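Local coordinates for protein 16S rRNA aminocarboxypropyltransferase (Vulcanisaeta distributa, PDB 5APG) that probably transfers the aminocarboxypropyl group of S-adenosylmethionine to N1-methylpseudouridine in 16S rRNA, completing a hypermodified base of the ribosome, at residues T51-T54 with P55-V59; I144-Q147 with K148-E151; A155-L158 with S159-R162. All coordinates share one frame; numbering follows the deposited sequence.

Interaction 1 (T51-T54 with P55-V59); sequences TPLT and PSDRV
Asp-57 OD2 is gripped by two donors, the amide of Thr-54 and an ordered water. The Thr-54 N to Asp-57 OD2 bond measures 2.9 Å and is almost straight, with 171° at the hydrogen, but the amide reaches the oxygen from above the carboxylate, 43° out of its plane. The water donates to Asp-57 OD2 at 2.6 Å. Its other proton goes to Pro-52 O, 2.8 Å from the water, and it accepts the hydroxyl proton of Thr-54 OG1 over 2.9 Å, so all three of these bonds tie the loop to the aspartate. The carboxylate stands here because Asp-57 CG lies beside its own backbone N, opposite the carbonyl carbon (chi1 -67°), which turns the group back toward the residues that precede it. A return bond closes the turn: Asp-57 N donates to Thr-54 O at 3.0 Å. The side chain of Asp-57 thus accepts the Thr-54 amide while its own amide donates to the Thr-54 carbonyl, and a turn of four residues is held at both ends. Packing adds to the fit. Leu-53 crosses the aspartate at an angle, its CD1 lying 3.4 Å from Asp-57 OD2, while the rest of this buried leucine meets Ile-43, Leu-93 and Ala-119. The peptide link itself brings Thr-54 CB to 3.4 Å from Pro-55 CD. Further along, Arg-58 carries its guanidinium away to Met-123 O, Glu-62 and the Phe-125 ring. With an amide and a water donating to one oxygen, and a long, weak ion pair with Arg-91, the carboxylate of Asp-57 is likely to stay charged and to hold the Thr-54 to Asp-57 turn closed.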
loop_
_atom_site.group_PDB
_atom_site.type_symbol
_atom_site.label_atom_id
_atom_site.label_comp_id
_atom_site.label_asym_id
_atom_site.label_seq_id
_atom_site.Cartn_x
_atom_site.Cartn_y
_atom_site.Cartn_z
ATOM N N THR A 51 -1.819 2.174 12.443
ATOM C CA THR A 51 -2.828 3.171 12.099
ATOM C C THR A 51 -3.283 3.022 10.650
ATOM O O THR A 51 -2.521 3.292 9.728
ATOM C CB THR A 51 -2.294 4.603 12.314
ATOM O OG1 THR A 51 -1.582 4.669 13.557
ATOM C CG2 THR A 51 -3.437 5.607 12.323
ATOM N N PRO A 52 -4.537 2.593 10.442
ATOM C CA PRO A 52 -5.005 2.366 9.072
ATOM C C PRO A 52 -5.380 3.645 8.333
ATOM O O PRO A 52 -5.903 4.599 8.922
ATOM C CB PRO A 52 -6.240 1.482 9.269
ATOM C CG PRO A 52 -6.768 1.887 10.606
ATOM C CD PRO A 52 -5.567 2.268 11.444
ATOM N N LEU A 53 -5.106 3.641 7.031
ATOM C CA LEU A 53 -5.535 4.701 6.128
ATOM C C LEU A 53 -7.054 4.818 6.128
ATOM O O LEU A 53 -7.749 3.808 6.134
ATOM C CB LEU A 53 -5.032 4.416 4.711
ATOM C CG LEU A 53 -5.135 5.535 3.678
ATOM C CD1 LEU A 53 -4.005 6.542 3.872
ATOM C CD2 LEU A 53 -5.128 4.953 2.264
ATOM N N THR A 54 -7.561 6.047 6.116
ATOM C CA THR A 54 -9.002 6.297 6.072
ATOM C C THR A 54 -9.319 7.296 4.952
ATOM O O THR A 54 -8.421 7.988 4.478
ATOM C CB THR A 54 -9.526 6.837 7.426
ATOM O OG1 THR A 54 -8.802 8.018 7.787
ATOM C CG2 THR A 54 -9.372 5.783 8.520
ATOM N N PRO A 55 -10.593 7.369 4.520
ATOM C CA PRO A 55 -10.960 8.295 3.440
ATOM C C PRO A 55 -10.538 9.741 3.691
ATOM O O PRO A 55 -10.153 10.429 2.748
ATOM C CB PRO A 55 -12.488 8.184 3.398
ATOM C CG PRO A 55 -12.761 6.798 3.841
ATOM C CD PRO A 55 -11.726 6.503 4.900
ATOM N N SER A 56 -10.586 10.189 4.944
ATOM C CA SER A 56 -10.287 11.584 5.246
ATOM C C SER A 56 -8.811 11.926 5.039
ATOM O O SER A 56 -8.449 13.098 5.002
ATOM C CB SER A 56 -10.715 11.928 6.680
ATOM O OG SER A 56 -10.179 11.005 7.612
ATOM N N ASP A 57 -7.963 10.908 4.889
ATOM C CA ASP A 57 -6.558 11.134 4.535
ATOM C C ASP A 57 -6.398 11.694 3.117
ATOM O O ASP A 57 -5.311 12.139 2.735
ATOM C CB ASP A 57 -5.745 9.839 4.672
ATOM C CG ASP A 57 -5.623 9.372 6.118
ATOM O OD1 ASP A 57 -5.572 10.236 7.020
ATOM O OD2 ASP A 57 -5.586 8.147 6.357
ATOM N N ARG A 58 -7.479 11.661 2.339
ATOM C CA ARG A 58 -7.494 12.265 1.001
ATOM C C ARG A 58 -6.964 13.703 0.988
ATOM O O ARG A 58 -6.223 14.097 0.084
ATOM C CB ARG A 58 -8.914 12.251 0.429
ATOM C CG ARG A 58 -9.042 12.927 -0.930
ATOM C CD ARG A 58 -10.505 13.076 -1.331
ATOM N NE ARG A 58 -10.651 13.766 -2.613
ATOM C CZ ARG A 58 -10.883 13.155 -3.769
ATOM N NH1 ARG A 58 -11.003 11.834 -3.812
ATOM N NH2 ARG A 58 -11.000 13.866 -4.885
ATOM N N VAL A 59 -7.349 14.485 1.993
ATOM C CA VAL A 59 -6.988 15.900 2.037
ATOM C C VAL A 59 -5.468 16.085 2.068
ATOM O O VAL A 59 -4.932 16.986 1.422
ATOM C CB VAL A 59 -7.644 16.615 3.250
ATOM C CG1 VAL A 59 -7.254 15.950 4.560
ATOM C CG2 VAL A 59 -7.276 18.086 3.273
HETATM O O HOH W 1 -6.131 7.408 8.841
#

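Interaction 2 (I144-Q147 with K148-E151); sequences IINQ and KYLE
Asn-146 and Tyr-149 meet at a kink in helix 141-153, where the regular bonding lapses. The amides of Lys-148 and Tyr-149 lack the regular bond to the residue four back, and a water fills in for one: it donates to Ile-145 O and accepts from Lys-148 N at 3.1 Å. The same water sits 3.7 Å above one face of the Tyr-149 ring, toward its rim. Tyr-149 N has a weak, bent bond (120°) to Asn-146 O, three back, whereas Leu-150 N restores the helical pattern, reaching Asn-146 O at 2.8 Å. With CG beside the backbone N (chi1 -73°), Asn-146 brings its amide to the edge of the Tyr-149 ring, the planes 60° apart and OD1 3.6 Å from Tyr-149 CD2. Asn-146 CB rests against Leu-150 CD1 at 3.8 Å. Leu-150 and Gln-147 touch Tyr-121 of helix 112-122, and Tyr-149 rests on Pro-160 and Leu-164 of helix 160-165. Asn-146 OD1 accepts from Ile-97 N, and its ND2 donates to Phe-142 O. With both ends of this buried amide bonded, its rotation is probably restricted, and water makes good part of the bonding that the kink interrupts.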
loop_
_atom_site.group_PDB
_atom_site.type_symbol
_atom_site.label_atom_id
_atom_site.label_comp_id
_atom_site.label_asym_id
_atom_site.label_seq_id
_atom_site.Cartn_x
_atom_site.Cartn_y
_atom_site.Cartn_z
ATOM N N ILE A 144 -12.387 -6.601 -7.304
ATOM C CA ILE A 144 -13.457 -7.601 -7.291
ATOM C C ILE A 144 -13.448 -8.455 -6.021
ATOM O O ILE A 144 -14.462 -8.562 -5.327
ATOM C CB ILE A 144 -13.368 -8.536 -8.515
ATOM C CG1 ILE A 144 -13.567 -7.743 -9.812
ATOM C CG2 ILE A 144 -14.396 -9.667 -8.411
ATOM C CD1 ILE A 144 -14.958 -7.163 -9.967
ATOM N N ILE A 145 -12.306 -9.063 -5.710
ATOM C CA ILE A 145 -12.252 -9.984 -4.580
ATOM C C ILE A 145 -12.260 -9.235 -3.246
ATOM O O ILE A 145 -12.550 -9.822 -2.210
ATOM C CB ILE A 145 -11.015 -10.909 -4.651
ATOM C CG1 ILE A 145 -9.720 -10.113 -4.483
ATOM C CG2 ILE A 145 -11.003 -11.691 -5.962
ATOM C CD1 ILE A 145 -8.505 -10.994 -4.269
ATOM N N ASN A 146 -11.965 -7.937 -3.271
ATOM C CA ASN A 146 -12.000 -7.128 -2.050
ATOM C C ASN A 146 -13.189 -6.175 -1.980
ATOM O O ASN A 146 -13.247 -5.327 -1.090
ATOM C CB ASN A 146 -10.713 -6.312 -1.912
ATOM C CG ASN A 146 -9.525 -7.164 -1.540
ATOM O OD1 ASN A 146 -9.446 -7.676 -0.425
ATOM N ND2 ASN A 146 -8.594 -7.327 -2.475
ATOM N N GLN A 147 -14.127 -6.319 -2.912
ATOM C CA GLN A 147 -15.183 -5.325 -3.113
ATOM C C GLN A 147 -15.960 -4.987 -1.844
ATOM O O GLN A 147 -16.150 -3.816 -1.520
ATOM C CB GLN A 147 -16.155 -5.808 -4.191
ATOM C CG GLN A 147 -17.244 -4.805 -4.527
ATOM C CD GLN A 147 -16.740 -3.672 -5.397
ATOM O OE1 GLN A 147 -16.585 -2.540 -4.933
ATOM N NE2 GLN A 147 -16.489 -3.965 -6.671
ATOM N N LYS A 148 -16.390 -6.011 -1.119
ATOM C CA LYS A 148 -17.193 -5.805 0.083
ATOM C C LYS A 148 -16.416 -5.102 1.193
ATOM O O LYS A 148 -16.985 -4.311 1.948
ATOM C CB LYS A 148 -17.736 -7.138 0.592
ATOM C CG LYS A 148 -18.887 -7.684 -0.234
ATOM C CD LYS A 148 -19.494 -8.917 0.415
ATOM C CE LYS A 148 -20.745 -9.374 -0.322
ATOM N NZ LYS A 148 -21.510 -10.384 0.462
ATOM N N TYR A 149 -15.120 -5.388 1.291
ATOM C CA TYR A 149 -14.280 -4.753 2.300
ATOM C C TYR A 149 -13.999 -3.308 1.908
ATOM O O TYR A 149 -14.137 -2.395 2.722
ATOM C CB TYR A 149 -12.967 -5.524 2.473
ATOM C CG TYR A 149 -13.154 -7.022 2.489
ATOM C CD1 TYR A 149 -14.093 -7.614 3.325
ATOM C CD2 TYR A 149 -12.412 -7.844 1.646
ATOM C CE1 TYR A 149 -14.279 -8.986 3.337
ATOM C CE2 TYR A 149 -12.592 -9.217 1.649
ATOM C CZ TYR A 149 -13.528 -9.780 2.494
ATOM O OH TYR A 149 -13.710 -11.142 2.500
ATOM N N LEU A 150 -13.610 -3.112 0.652
ATOM C CA LEU A 150 -13.292 -1.787 0.131
ATOM C C LEU A 150 -14.460 -0.814 0.252
ATOM O O LEU A 150 -14.257 0.371 0.524
ATOM C CB LEU A 150 -12.851 -1.887 -1.330
ATOM C CG LEU A 150 -11.420 -2.377 -1.549
ATOM C CD1 LEU A 150 -11.179 -2.695 -3.016
ATOM C CD2 LEU A 150 -10.417 -1.344 -1.045
ATOM N N GLU A 151 -15.677 -1.313 0.049
ATOM C CA GLU A 151 -16.877 -0.489 0.177
ATOM C C GLU A 151 -16.996 0.073 1.589
ATOM O O GLU A 151 -17.341 1.242 1.775
ATOM C CB GLU A 151 -18.132 -1.294 -0.184
ATOM C CG GLU A 151 -19.431 -0.489 -0.163
ATOM C CD GLU A 151 -20.117 -0.495 1.197
ATOM O OE1 GLU A 151 -19.958 -1.485 1.941
ATOM O OE2 GLU A 151 -20.818 0.489 1.521
HETATM O O HOH W 2 -15.250 -8.902 -0.971
#

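Interaction 3 (A155-L158 with S159-R162); sequences AGDL and SPER
With CG trans to its own amide nitrogen (chi1 178°), Asp-157 sends its carboxylate forward beside the carbonyl carbon, toward Ser-159, whose OG is set between backbone N and carbonyl carbon (chi1 67°). The two groups meet at Asp-157 OD1. Ser-159 N donates to Asp-157 OD1 at 3.0 Å with 164° at the hydrogen, and Ser-159 OG gives its proton to Asp-157 OD1 at 2.9 Å. Both donors approach from the same face of the carboxylate, the amide from well above the plane and the hydroxyl nearer to it, on the syn side. The other oxygen, OD2, forms a salt bridge with Arg-152. An alanine in place of Asp-157 would probably leave the amide and hydroxyl of Ser-159 without their shared acceptor and Arg-152 without this ionic partner, setting the serine side chain free to turn. The carbonyl of Leu-158 serves the following residues: Glu-161 N donates to Leu-158 O at 3.2 Å, and a water donates to Leu-158 O at 2.8 Å while accepting from Arg-162 N at 3.0 Å, so Arg-162 reaches that carbonyl through solvent. Pro-160, with no amide hydrogen to offer, lays its CD 3.5 Å from Asp-157 O. Leu-158 and Glu-161 run side by side in the same direction, Leu-158 CD2 lying 4.2 Å from Glu-161 CD. The carboxylate of this glutamate goes on to Leu-95 N and the guanidinium of Arg-92. A side-chain oxygen accepting the amide two residues on defines an Asx turn, and this one leads into helix 160-165 just after Gly-156 has ended helix 141-153 in a Schellman motif, a compact join between consecutive helices.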
loop_
_atom_site.group_PDB
_atom_site.type_symbol
_atom_site.label_atom_id
_atom_site.label_comp_id
_atom_site.label_asym_id
_atom_site.label_seq_id
_atom_site.Cartn_x
_atom_site.Cartn_y
_atom_site.Cartn_z
ATOM N N ALA A 155 -15.917 3.983 3.113
ATOM C CA ALA A 155 -16.942 4.699 3.863
ATOM C C ALA A 155 -16.484 4.958 5.292
ATOM O O ALA A 155 -17.277 5.358 6.144
ATOM C CB ALA A 155 -18.246 3.922 3.854
ATOM N N GLY A 156 -15.200 4.721 5.547
ATOM C CA GLY A 156 -14.614 4.977 6.850
ATOM C C GLY A 156 -14.913 3.916 7.897
ATOM O O GLY A 156 -14.692 4.133 9.086
ATOM N N ASP A 157 -15.403 2.763 7.454
ATOM C CA ASP A 157 -15.787 1.692 8.369
ATOM C C ASP A 157 -14.764 0.554 8.352
ATOM O O ASP A 157 -14.620 -0.149 7.352
ATOM C CB ASP A 157 -17.178 1.171 8.001
ATOM C CG ASP A 157 -17.628 0.017 8.873
ATOM O OD1 ASP A 157 -17.017 -0.224 9.936
ATOM O OD2 ASP A 157 -18.608 -0.652 8.489
ATOM N N LEU A 158 -14.076 0.366 9.476
ATOM C CA LEU A 158 -12.991 -0.612 9.565
ATOM C C LEU A 158 -13.412 -1.933 10.206
ATOM O O LEU A 158 -12.578 -2.801 10.455
ATOM C CB LEU A 158 -11.818 -0.016 10.342
ATOM C CG LEU A 158 -11.054 1.076 9.588
ATOM C CD1 LEU A 158 -10.506 2.119 10.547
ATOM C CD2 LEU A 158 -9.929 0.441 8.777
ATOM N N SER A 159 -14.708 -2.091 10.451
ATOM C CA SER A 159 -15.222 -3.325 11.048
ATOM C C SER A 159 -14.923 -4.632 10.276
ATOM O O SER A 159 -14.869 -5.689 10.895
ATOM C CB SER A 159 -16.738 -3.199 11.273
ATOM O OG SER A 159 -17.450 -3.137 10.050
ATOM N N PRO A 160 -14.730 -4.582 8.939
ATOM C CA PRO A 160 -14.376 -5.858 8.293
ATOM C C PRO A 160 -13.086 -6.538 8.770
ATOM O O PRO A 160 -12.978 -7.753 8.615
ATOM C CB PRO A 160 -14.208 -5.470 6.820
ATOM C CG PRO A 160 -15.043 -4.290 6.638
ATOM C CD PRO A 160 -15.064 -3.550 7.937
ATOM N N GLU A 161 -12.130 -5.785 9.311
ATOM C CA GLU A 161 -10.787 -6.323 9.550
ATOM C C GLU A 161 -10.744 -7.543 10.467
ATOM O O GLU A 161 -10.109 -8.546 10.137
ATOM C CB GLU A 161 -9.871 -5.247 10.132
ATOM C CG GLU A 161 -9.642 -4.054 9.235
ATOM C CD GLU A 161 -8.356 -3.343 9.579
ATOM O OE1 GLU A 161 -8.202 -2.910 10.741
ATOM O OE2 GLU A 161 -7.482 -3.251 8.694
ATOM N N ARG A 162 -11.395 -7.453 11.623
ATOM C CA ARG A 162 -11.322 -8.531 12.605
ATOM C C ARG A 162 -11.952 -9.820 12.093
ATOM O O ARG A 162 -11.451 -10.910 12.367
ATOM C CB ARG A 162 -11.988 -8.115 13.916
ATOM C CG ARG A 162 -11.161 -7.138 14.736
ATOM C CD ARG A 162 -11.887 -6.734 16.005
ATOM N NE ARG A 162 -10.979 -6.147 16.984
ATOM C CZ ARG A 162 -10.764 -4.842 17.115
ATOM N NH1 ARG A 162 -11.388 -3.984 16.323
ATOM N NH2 ARG A 162 -9.921 -4.400 18.034
HETATM O O HOH W 3 -11.935 -4.610 12.532
#

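In the fold
Interaction 3 touches both of the others. Against interaction 1, Pro-52 CG packs on Leu-158 CD1 at 3.7 Å, and Pro-55 CG lies 3.6 Å from Gly-156 N; the centres are 13 Å apart. Against interaction 2, Tyr-149 CD1 meets Pro-160 CB at 4.1 Å, with centres 11 Å apart. Interactions 1 and 2 do not touch, their nearest atoms being about 7 Å apart. All three lie near the pocket of the SPOUT fold: the side chains of Leu-53 and Glu-161 lie about 8 Å, and that of Asn-146 about 11 Å, from the bound selenium analogue of S-adenosylmethionine. Arg-92, bonded to Leu-53 and Glu-161, precedes Leu-93, which binds S-adenosylmethionine.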